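Side-chain contacts in ribokinase, putative (Burkholderia thailandensis, PDB 3B1N), which binds ADP and the nucleoside analogue mizoribine and probably phosphorylates nucleosides, as a kinase of the pfkB (ribokinase) family: residues K197-C200 against D201-W205; M15-E18 against G19-E23; G266-W269 against A270-G273; A293-R296 against A297-D300. One frame throughout, in Å; residues are numbered along the deposited sequence.

Interaction 1: K197-C200 against D201-W205; sequences KLVC and DKTGW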
# COMPACT_ATOMS: atom_id res chain seq x y z
N LYS B 197 9.04 -12.91 14.84
CA LYS B 197 10.45 -12.49 14.69
C LYS B 197 10.69 -11.09 15.28
O LYS B 197 11.67 -10.86 16.02
CB LYS B 197 10.92 -12.60 13.24
CG LYS B 197 12.37 -12.13 13.02
CD LYS B 197 13.34 -13.07 13.79
CE LYS B 197 14.81 -12.63 13.58
NZ LYS B 197 15.65 -13.84 13.76
N LEU B 198 9.79 -10.16 14.98
CA LEU B 198 9.91 -8.81 15.50
C LEU B 198 9.77 -8.79 17.02
O LEU B 198 10.44 -7.99 17.69
CB LEU B 198 8.87 -7.90 14.84
CG LEU B 198 9.23 -7.10 13.59
CD1 LEU B 198 9.96 -7.92 12.56
CD2 LEU B 198 7.98 -6.51 13.03
N VAL B 199 8.91 -9.66 17.57
CA VAL B 199 8.77 -9.70 19.05
C VAL B 199 10.07 -10.18 19.72
O VAL B 199 10.52 -9.58 20.73
CB VAL B 199 7.59 -10.60 19.47
CG1 VAL B 199 7.61 -10.82 21.02
CG2 VAL B 199 6.24 -9.93 19.05
N CYS B 200 10.64 -11.25 19.17
CA CYS B 200 11.93 -11.78 19.68
C CYS B 200 12.99 -10.69 19.58
O CYS B 200 13.71 -10.42 20.55
CB CYS B 200 12.34 -12.95 18.83
SG CYS B 200 11.39 -14.43 19.14
N ASP B 201 13.07 -10.03 18.42
CA ASP B 201 14.07 -8.95 18.24
C ASP B 201 13.91 -7.82 19.26
O ASP B 201 14.90 -7.35 19.84
CB ASP B 201 14.00 -8.36 16.84
CG ASP B 201 14.54 -9.29 15.78
OD1 ASP B 201 15.04 -10.42 16.08
OD2 ASP B 201 14.44 -8.89 14.60
N LYS B 202 12.67 -7.39 19.50
CA LYS B 202 12.43 -6.20 20.33
C LYS B 202 12.56 -6.54 21.83
O LYS B 202 13.07 -5.73 22.62
CB LYS B 202 11.06 -5.57 20.00
CG LYS B 202 10.62 -4.36 20.87
CD LYS B 202 9.53 -3.50 20.16
CE LYS B 202 10.14 -2.62 19.04
NZ LYS B 202 9.04 -1.98 18.25
N THR B 203 12.10 -7.72 22.21
CA THR B 203 12.19 -8.11 23.62
C THR B 203 13.59 -8.54 24.00
O THR B 203 13.96 -8.48 25.19
CB THR B 203 11.26 -9.29 23.97
OG1 THR B 203 11.60 -10.43 23.17
CG2 THR B 203 9.77 -8.92 23.83
N GLY B 204 14.35 -9.03 23.02
CA GLY B 204 15.63 -9.69 23.31
C GLY B 204 15.44 -11.11 23.80
O GLY B 204 16.38 -11.73 24.29
N TRP B 205 14.23 -11.64 23.69
CA TRP B 205 13.91 -13.00 24.09
C TRP B 205 13.89 -13.92 22.87
O TRP B 205 13.58 -13.49 21.73
CB TRP B 205 12.56 -13.07 24.82
CG TRP B 205 12.53 -12.47 26.19
CD1 TRP B 205 13.59 -12.31 27.05
CD2 TRP B 205 11.37 -12.00 26.90
NE1 TRP B 205 13.16 -11.73 28.23
CE2 TRP B 205 11.80 -11.54 28.16
CE3 TRP B 205 10.00 -11.91 26.58
CZ2 TRP B 205 10.92 -11.01 29.11
CZ3 TRP B 205 9.13 -11.37 27.52
CH2 TRP B 205 9.60 -10.92 28.78
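The carbonyl oxygen of V199 is gripped twice by T203, one helical turn further on. T203 N donates to V199 O at 2.9 Å, and T203 OG1 donates to V199 O at 2.8 Å. The two donors arrive from opposite faces of the carbonyl plane. The hydroxyl gets there because chi1 of T203 (60°) sets OG1 between its backbone N and carbonyl carbon. The methyl branch of T203 is left facing V199, with V199 CG1 and T203 CG2 4.0 Å apart. This is the C-terminal end of helix 193-203. T203 OG1 accepts from W205 N at 2.9 Å, which makes an ST turn, and T203 CB lies over one face of the indole of W205, toward its rim. G204, with positive phi, is the first residue to leave the helix, yet its N still donates to C200 O. K197 and D201 meet more loosely: K197 bends at chi2 (65°) and lays CE 3.3 Å from D201 OD1. Their charges may attract, but K197 NZ is 4.2 Å from D201 OD1, beyond a salt bridge. K202 turns its amine away to the carbonyls of F174 and L171. I183 and I210, on two adjoining helices, pack against V199.

Interaction 2: M15-E18 against G19-E23; sequences MTFE and GRFRE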
# COMPACT_ATOMS: atom_id res chain seq x y z
N MET B 15 -6.51 -3.34 -1.49
CA MET B 15 -6.01 -3.34 -2.85
C MET B 15 -5.18 -4.59 -3.00
O MET B 15 -4.09 -4.70 -2.41
CB MET B 15 -5.18 -2.08 -3.02
CG MET B 15 -6.09 -0.80 -3.06
SD MET B 15 -5.22 0.67 -2.52
CE MET B 15 -5.32 0.48 -0.71
N THR B 16 -5.73 -5.53 -3.77
CA THR B 16 -5.19 -6.87 -3.93
C THR B 16 -4.26 -6.95 -5.13
O THR B 16 -4.73 -6.86 -6.28
CB THR B 16 -6.31 -7.92 -4.22
OG1 THR B 16 -7.31 -7.87 -3.20
CG2 THR B 16 -5.72 -9.32 -4.21
N PHE B 17 -2.97 -7.10 -4.88
CA PHE B 17 -2.02 -7.34 -6.02
C PHE B 17 -2.13 -8.81 -6.30
O PHE B 17 -1.85 -9.64 -5.41
CB PHE B 17 -0.60 -6.96 -5.66
CG PHE B 17 0.42 -7.37 -6.71
CD1 PHE B 17 0.36 -6.78 -7.97
CD2 PHE B 17 1.46 -8.28 -6.42
CE1 PHE B 17 1.26 -7.12 -8.94
CE2 PHE B 17 2.37 -8.64 -7.43
CZ PHE B 17 2.23 -8.06 -8.69
N GLU B 18 -2.50 -9.11 -7.55
CA GLU B 18 -2.70 -10.53 -7.94
C GLU B 18 -1.36 -11.13 -8.32
O GLU B 18 -1.03 -11.29 -9.51
CB GLU B 18 -3.71 -10.64 -9.07
CG GLU B 18 -5.06 -10.07 -8.73
CD GLU B 18 -5.79 -10.83 -7.66
OE1 GLU B 18 -5.47 -12.02 -7.44
OE2 GLU B 18 -6.69 -10.23 -7.02
N GLY B 19 -0.58 -11.45 -7.31
CA GLY B 19 0.79 -11.90 -7.48
C GLY B 19 1.48 -11.95 -6.15
O GLY B 19 0.81 -11.91 -5.12
N ARG B 20 2.79 -12.03 -6.18
CA ARG B 20 3.62 -12.18 -5.00
C ARG B 20 4.68 -11.11 -5.04
O ARG B 20 5.45 -11.05 -6.01
CB ARG B 20 4.29 -13.56 -5.01
CG ARG B 20 3.27 -14.70 -4.68
CD ARG B 20 3.95 -16.08 -4.85
NE ARG B 20 5.04 -16.32 -3.91
CZ ARG B 20 6.29 -16.57 -4.25
NH1 ARG B 20 6.68 -16.58 -5.51
NH2 ARG B 20 7.17 -16.81 -3.31
N PHE B 21 4.74 -10.26 -4.01
CA PHE B 21 5.83 -9.25 -3.95
C PHE B 21 7.23 -9.83 -4.11
O PHE B 21 8.09 -9.21 -4.69
CB PHE B 21 5.80 -8.44 -2.64
CG PHE B 21 4.52 -7.68 -2.40
CD1 PHE B 21 3.79 -7.14 -3.43
CD2 PHE B 21 4.11 -7.44 -1.06
CE1 PHE B 21 2.55 -6.42 -3.21
CE2 PHE B 21 2.91 -6.70 -0.82
CZ PHE B 21 2.13 -6.22 -1.86
N ARG B 22 7.48 -11.05 -3.63
CA ARG B 22 8.79 -11.63 -3.76
C ARG B 22 9.26 -11.74 -5.21
O ARG B 22 10.46 -11.80 -5.44
CB ARG B 22 8.81 -13.04 -3.15
CG ARG B 22 8.79 -12.99 -1.62
CD ARG B 22 8.66 -14.44 -1.06
NE ARG B 22 8.55 -14.44 0.42
CZ ARG B 22 9.57 -14.61 1.24
NH1 ARG B 22 10.80 -14.77 0.77
NH2 ARG B 22 9.33 -14.63 2.56
N GLU B 23 8.32 -11.82 -6.15
CA GLU B 23 8.65 -11.97 -7.56
C GLU B 23 8.98 -10.64 -8.20
O GLU B 23 9.29 -10.59 -9.39
CB GLU B 23 7.50 -12.62 -8.32
CG GLU B 23 7.21 -14.05 -7.81
CD GLU B 23 5.98 -14.64 -8.46
OE1 GLU B 23 5.54 -14.17 -9.55
OE2 GLU B 23 5.41 -15.57 -7.87
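The F17 ring packs on F21 and lies against the backbone of G19 and R20. F17 CD2 lies 3.9 Å from F21 CE1, and F17 CB also touches that atom. The two ring planes are nearly parallel, 17° apart. They are slid so far that they barely overlap, with centroids of the F17 and F21 rings 6.0 Å apart. CG of F17 stands opposite the backbone N (chi1 172°), which turns the ring along the chain that follows. One face of it is then covered by the backbone of G19, and F17 CE2 comes 3.6 Å from G19 CA. F17 CE2 is equally close to R20 N.

Among the polar contacts, G19 N gives a weak, bent bond to F17 O at 2.9 Å. It closes an inverse gamma turn centred on E18. Further on, R20 NH1 donates to E23 OE2 at 2.9 Å in a salt bridge. The carboxylate oxygen uses its anti lone pair and lies in the guanidinium plane. R20 NE has a second acidic partner, D110.

The turn follows the end of strand 10-16. F17 and G19 are backbone-bonded to T107 and L109, at and just beyond the end of strand 101-107. L35, on strand 35-38, packs against both phenylalanines.

Interaction 3: G266-W269 against A270-G273; sequences GFDW and ATAG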
# COMPACT_ATOMS: atom_id res chain seq x y z
N GLY B 266 -13.36 -25.21 26.13
CA GLY B 266 -12.48 -26.30 26.62
C GLY B 266 -12.03 -27.30 25.56
O GLY B 266 -11.78 -28.48 25.82
N PHE B 267 -11.90 -26.83 24.32
CA PHE B 267 -11.26 -27.66 23.31
C PHE B 267 -9.82 -27.89 23.72
O PHE B 267 -9.19 -26.99 24.31
CB PHE B 267 -11.21 -26.87 21.97
CG PHE B 267 -12.52 -26.80 21.22
CD1 PHE B 267 -13.75 -26.82 21.84
CD2 PHE B 267 -12.51 -26.65 19.82
CE1 PHE B 267 -14.96 -26.73 21.08
CE2 PHE B 267 -13.69 -26.54 19.08
CZ PHE B 267 -14.89 -26.59 19.70
N ASP B 268 -9.25 -29.05 23.36
CA ASP B 268 -7.83 -29.22 23.46
C ASP B 268 -7.11 -28.34 22.43
O ASP B 268 -7.76 -27.81 21.49
CB ASP B 268 -7.39 -30.69 23.44
CG ASP B 268 -7.79 -31.40 22.19
OD1 ASP B 268 -7.97 -30.78 21.13
OD2 ASP B 268 -7.90 -32.67 22.22
N TRP B 269 -5.83 -28.10 22.63
CA TRP B 269 -5.10 -27.20 21.71
C TRP B 269 -5.12 -27.71 20.29
O TRP B 269 -5.25 -26.93 19.34
CB TRP B 269 -3.65 -26.99 22.16
CG TRP B 269 -3.55 -26.04 23.31
CD1 TRP B 269 -3.03 -26.31 24.54
CD2 TRP B 269 -4.00 -24.69 23.34
NE1 TRP B 269 -3.11 -25.19 25.35
CE2 TRP B 269 -3.66 -24.17 24.62
CE3 TRP B 269 -4.59 -23.85 22.41
CZ2 TRP B 269 -3.97 -22.85 25.01
CZ3 TRP B 269 -4.87 -22.54 22.78
CH2 TRP B 269 -4.56 -22.05 24.07
N ALA B 270 -5.00 -29.02 20.11
CA ALA B 270 -5.05 -29.60 18.77
C ALA B 270 -6.34 -29.24 18.04
O ALA B 270 -6.37 -28.92 16.83
CB ALA B 270 -4.95 -31.16 18.87
N THR B 271 -7.44 -29.29 18.78
CA THR B 271 -8.74 -29.03 18.20
C THR B 271 -9.05 -27.53 18.06
O THR B 271 -9.62 -27.07 17.08
CB THR B 271 -9.87 -29.75 18.99
OG1 THR B 271 -9.53 -31.14 19.02
CG2 THR B 271 -11.23 -29.60 18.32
N ALA B 272 -8.67 -26.76 19.08
CA ALA B 272 -8.87 -25.30 19.03
C ALA B 272 -8.07 -24.78 17.85
O ALA B 272 -8.55 -23.92 17.11
CB ALA B 272 -8.38 -24.63 20.31
N GLY B 273 -6.86 -25.28 17.71
CA GLY B 273 -5.98 -24.86 16.59
C GLY B 273 -6.60 -25.22 15.26
O GLY B 273 -6.56 -24.40 14.33
O HOH W 1 -8.83 -34.34 19.96
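This is a helix N-cap, local to the start of helix 269-284, shortly after helix 251-264. D268 is the N-cap residue. Its carboxylate folds back over the first turn, with chi1 (60°) placing CG between the backbone N and the carbonyl carbon. D268 OD1 then takes two bonds from T271. T271 N donates to D268 OD1 at 2.8 Å, nearly in line with the C-O bond. T271 OG1 donates to D268 OD1 at 2.6 Å, from the syn side and 23° out of the carboxylate plane. The two grips hold the carboxylate near the helix start, where the helix dipole would probably favour its negative charge. T271 OG1 also bonds to the hydroxyl of Y309.

F267, the preceding residue, packs against the first turn. Its side chain crosses that of T271 at about a right angle, and F267 CD2 comes 3.5 Å from T271 CG2. F267 CB lies 4.0 Å from A272 CB. G266, just before, ends helix 251-264 in a Schellman motif. W269 sets out away from the turn, but its CE3 returns to 4.4 Å from A272 CB, and its ring meets H230. A water donates to D268 OD2 at 3.0 Å.

Interaction 4: A293-R296 against A297-D300; sequences APTR and AEID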
# COMPACT_ATOMS: atom_id res chain seq x y z
N ALA B 293 -19.49 -16.00 5.08
CA ALA B 293 -20.63 -16.14 5.96
C ALA B 293 -21.11 -17.60 6.02
O ALA B 293 -22.31 -17.88 5.75
CB ALA B 293 -21.77 -15.19 5.50
N PRO B 294 -20.23 -18.54 6.41
CA PRO B 294 -20.64 -19.92 6.64
C PRO B 294 -21.68 -20.03 7.76
O PRO B 294 -21.63 -19.32 8.77
CB PRO B 294 -19.34 -20.63 7.03
CG PRO B 294 -18.56 -19.52 7.76
CD PRO B 294 -18.86 -18.28 6.94
N THR B 295 -22.64 -20.93 7.56
CA THR B 295 -23.50 -21.28 8.65
C THR B 295 -22.73 -22.10 9.64
O THR B 295 -21.65 -22.69 9.38
CB THR B 295 -24.73 -22.09 8.20
OG1 THR B 295 -24.29 -23.36 7.71
CG2 THR B 295 -25.52 -21.34 7.13
N ARG B 296 -23.27 -22.16 10.84
CA ARG B 296 -22.60 -22.94 11.83
C ARG B 296 -22.54 -24.43 11.45
O ARG B 296 -21.54 -25.09 11.67
CB ARG B 296 -23.30 -22.73 13.18
CG ARG B 296 -22.60 -23.44 14.24
CD ARG B 296 -21.39 -22.63 14.59
NE ARG B 296 -20.67 -23.13 15.76
CZ ARG B 296 -19.91 -24.21 15.74
NH1 ARG B 296 -19.81 -24.89 14.61
NH2 ARG B 296 -19.27 -24.59 16.82
N ALA B 297 -23.62 -24.93 10.84
CA ALA B 297 -23.61 -26.32 10.33
C ALA B 297 -22.53 -26.54 9.28
O ALA B 297 -21.84 -27.57 9.32
CB ALA B 297 -25.00 -26.72 9.76
N GLU B 298 -22.36 -25.58 8.36
CA GLU B 298 -21.27 -25.63 7.35
C GLU B 298 -19.87 -25.67 7.97
O GLU B 298 -18.99 -26.42 7.56
CB GLU B 298 -21.36 -24.44 6.38
CG GLU B 298 -22.47 -24.60 5.29
CD GLU B 298 -22.82 -23.28 4.58
OE1 GLU B 298 -22.27 -22.21 4.95
OE2 GLU B 298 -23.64 -23.29 3.63
N ILE B 299 -19.65 -24.88 9.03
CA ILE B 299 -18.40 -24.94 9.74
C ILE B 299 -18.11 -26.33 10.29
O ILE B 299 -17.01 -26.88 10.08
CB ILE B 299 -18.34 -23.86 10.87
CG1 ILE B 299 -18.36 -22.47 10.24
CG2 ILE B 299 -17.03 -24.05 11.68
CD1 ILE B 299 -18.59 -21.30 11.23
N ASP B 300 -19.10 -26.92 10.99
CA ASP B 300 -18.92 -28.28 11.52
C ASP B 300 -18.70 -29.33 10.42
O ASP B 300 -17.85 -30.18 10.58
CB ASP B 300 -20.09 -28.69 12.40
CG ASP B 300 -20.08 -27.99 13.76
OD1 ASP B 300 -19.06 -27.36 14.17
OD2 ASP B 300 -21.14 -28.09 14.44
O HOH W 2 -23.37 -19.72 4.14
O HOH W 3 -17.87 -26.58 16.49
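P294 and I299 make the tightly packed side of this contact. P294 CB lies 3.8 Å from I299 CG1, and P294 CG touches the same carbon and I299 CD1. The side chain of I299 is buried. It also packs on L275, L278 and M279 of helix 269-284, while P294 meets L59 of helix 49-59.

Beside it, at the start of helix 296-307, T295 and E298 form a capping box on the exposed surface. E298 N donates to T295 OG1 at 3.0 Å. In return T295 N donates to E298 OE1 at 2.9 Å, from above the carboxylate plane rather than within it. A chi1 of 66° turns T295 OG1 inward over the helix end, and the E298 chain, extended beyond CG, reaches back past it. Each side chain thus satisfies an amide of the other residue. One water donates to both A293 O and E298 OE1 and bridges these exposed residues.

The R296-D300 pair is partly exposed. R296 bends at chi2 (78°) and reaches D300, one turn on, with NH1 2.6 Å from D300 OD1 in a salt bridge. The oxygen lies at the edge of the guanidinium, near its plane. The two flat groups are steeply turned, 72° apart, and NH1 comes at OD1 from above the carboxylate plane. A second water accepts from R296 NH2 and donates to D300 OD1 at 2.7 Å. R296 NE is held by the carbonyl of L60.

In the fold
The four contacts are separate local turns and helix ends, none of them touching the bound ligands. Interactions 3 and 4 are the closest pair, with nearest atoms about 6 Å apart. They cap the consecutive helices 269-284 and 296-307. G273 of interaction 3 lies about 8 Å from ADP, and S277 of the ADP pocket lies one turn further along the same helix. Interaction 1 is on the other side of the chain's centre from interaction 4, centres 38 Å apart. The side chain of its L198 is about 11 Å from ADP. The side chain of F17 of interaction 2 is about 11 Å from a bound mizoribine. Interactions 1 and 2 both touch the second subunit.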